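Local structure of anti-cleavage anti-greA transcription factor gfh1 (Thermus thermophilus, 2F23) at residues L140-K144 with G145-F149. The protein inhibits all catalytic activities of RNA polymerase by partially occluding its substrate-binding site and preventing NTP binding. Numbering follows the deposited sequence.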
loop_
_atom_site.group_PDB
_atom_site.type_symbol
_atom_site.label_atom_id
_atom_site.label_comp_id
_atom_site.label_asym_id
_atom_site.label_seq_id
_atom_site.Cartn_x
_atom_site.Cartn_y
_atom_site.Cartn_z
ATOM N N LEU A 140 2.516 -1.506 -6.829
ATOM C CA LEU A 140 2.318 -2.324 -8.018
ATOM C C LEU A 140 1.266 -1.803 -8.979
ATOM O O LEU A 140 0.242 -1.258 -8.566
ATOM C CB LEU A 140 1.954 -3.753 -7.607
ATOM C CG LEU A 140 2.939 -4.453 -6.666
ATOM C CD1 LEU A 140 2.376 -5.798 -6.243
ATOM C CD2 LEU A 140 4.285 -4.624 -7.361
ATOM N N ASP A 141 1.535 -1.989 -10.267
ATOM C CA ASP A 141 0.634 -1.567 -11.328
ATOM C C ASP A 141 -0.287 -2.740 -11.640
ATOM O O ASP A 141 0.033 -3.596 -12.468
ATOM C CB ASP A 141 1.440 -1.179 -12.569
ATOM C CG ASP A 141 2.392 -0.024 -12.308
ATOM O OD1 ASP A 141 1.909 1.086 -12.002
ATOM O OD2 ASP A 141 3.620 -0.222 -12.407
ATOM N N THR A 142 -1.431 -2.776 -10.966
ATOM C CA THR A 142 -2.398 -3.851 -11.145
ATOM C C THR A 142 -3.442 -3.467 -12.186
ATOM O O THR A 142 -3.471 -2.332 -12.653
ATOM C CB THR A 142 -3.127 -4.155 -9.824
ATOM O OG1 THR A 142 -4.058 -3.104 -9.542
ATOM C CG2 THR A 142 -2.129 -4.250 -8.679
ATOM N N PRO A 143 -4.314 -4.414 -12.567
ATOM C CA PRO A 143 -5.343 -4.096 -13.562
ATOM C C PRO A 143 -6.355 -3.079 -13.032
ATOM O O PRO A 143 -7.143 -2.515 -13.792
ATOM C CB PRO A 143 -5.970 -5.459 -13.857
ATOM C CG PRO A 143 -5.772 -6.212 -12.571
ATOM C CD PRO A 143 -4.359 -5.842 -12.205
ATOM N N LYS A 144 -6.320 -2.846 -11.722
ATOM C CA LYS A 144 -7.226 -1.894 -11.090
ATOM C C LYS A 144 -6.502 -0.576 -10.834
ATOM O O LYS A 144 -7.068 0.350 -10.257
ATOM C CB LYS A 144 -7.746 -2.452 -9.761
ATOM C CG LYS A 144 -8.281 -3.872 -9.835
ATOM C CD LYS A 144 -9.441 -3.995 -10.808
ATOM C CE LYS A 144 -9.960 -5.424 -10.863
ATOM N NZ LYS A 144 -11.089 -5.567 -11.824
ATOM N N GLY A 145 -5.246 -0.502 -11.260
ATOM C CA GLY A 145 -4.474 0.711 -11.061
ATOM C C GLY A 145 -3.299 0.509 -10.127
ATOM O O GLY A 145 -2.987 -0.619 -9.747
ATOM N N LYS A 146 -2.651 1.609 -9.754
ATOM C CA LYS A 146 -1.495 1.572 -8.865
ATOM C C LYS A 146 -1.933 1.399 -7.414
ATOM O O LYS A 146 -2.759 2.158 -6.910
ATOM C CB LYS A 146 -0.687 2.865 -9.019
ATOM C CG LYS A 146 0.620 2.919 -8.242
ATOM C CD LYS A 146 1.269 4.291 -8.396
ATOM C CE LYS A 146 2.622 4.370 -7.702
ATOM N NZ LYS A 146 3.633 3.488 -8.348
ATOM N N ARG A 147 -1.371 0.397 -6.746
ATOM C CA ARG A 147 -1.705 0.125 -5.353
ATOM C C ARG A 147 -0.457 -0.300 -4.592
ATOM O O ARG A 147 0.488 -0.825 -5.180
ATOM C CB ARG A 147 -2.748 -0.991 -5.271
ATOM C CG ARG A 147 -4.085 -0.659 -5.913
ATOM C CD ARG A 147 -5.149 -0.271 -4.892
ATOM N NE ARG A 147 -5.006 1.084 -4.359
ATOM C CZ ARG A 147 -4.164 1.440 -3.392
ATOM N NH1 ARG A 147 -3.363 0.545 -2.829
ATOM N NH2 ARG A 147 -4.136 2.699 -2.972
ATOM N N GLU A 148 -0.460 -0.070 -3.285
ATOM C CA GLU A 148 0.670 -0.442 -2.444
ATOM C C GLU A 148 0.342 -1.735 -1.704
ATOM O O GLU A 148 -0.742 -1.876 -1.143
ATOM C CB GLU A 148 0.973 0.681 -1.446
ATOM C CG GLU A 148 2.003 0.327 -0.387
ATOM C CD GLU A 148 2.419 1.523 0.454
ATOM O OE1 GLU A 148 3.433 2.172 0.120
ATOM O OE2 GLU A 148 1.725 1.819 1.444
ATOM N N PHE A 149 1.276 -2.683 -1.719
ATOM C CA PHE A 149 1.073 -3.965 -1.051
ATOM C C PHE A 149 2.265 -4.411 -0.231
ATOM O O PHE A 149 3.412 -4.169 -0.595
ATOM C CB PHE A 149 0.799 -5.083 -2.062
ATOM C CG PHE A 149 -0.506 -4.959 -2.780
ATOM C CD1 PHE A 149 -0.568 -4.356 -4.032
ATOM C CD2 PHE A 149 -1.672 -5.458 -2.214
ATOM C CE1 PHE A 149 -1.777 -4.253 -4.712
ATOM C CE2 PHE A 149 -2.888 -5.359 -2.888
ATOM C CZ PHE A 149 -2.938 -4.755 -4.139
#
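The phenyl ring of F149 meets two methyl groups of the preceding strand, both approaching obliquely: L140 CD1 lies 4.0 Å from F149 CD1, and T142 CG2 lies the same distance from F149 CE1. L140 and T142 share a sheet face with R147, whose guanidinium turns away to a salt bridge with D93. L91 of strand 88-92 touches both L140 and F149, while helix 124-129 packs on L140. The backbone forms a tight antiparallel hairpin, closed by a type I turn from T142 to G145, that joins edge strand 137-142 to strand 145-155 in the FKBP-like C-terminal domain of the GreA/GreB family. L140 and R147 exchange two nearly straight bonds, the shorter from L140 N to R147 O at 2.7 Å. Nearer the turn, G145 O is gripped twice by one residue: T142 N reaches it from above the carbonyl plane, whereas T142 OG1, 2.7 Å away, lies in that plane on a lone pair. With chi1 at 73°, OG1 sits between the backbone N and carbonyl carbon, where it also accepts a hydrogen bond from K144 N (3.2 Å), which makes an ST turn. A valine here would probably leave K144 N without this acceptor and G145 O with one bond fewer. On the other face, D141 OD1 and K146 NZ stand 4.7 Å apart without touching, so any attraction is probably weak. Both donating and accepting, the threonine hydroxyl is probably fixed in rotation, tying turn to strand.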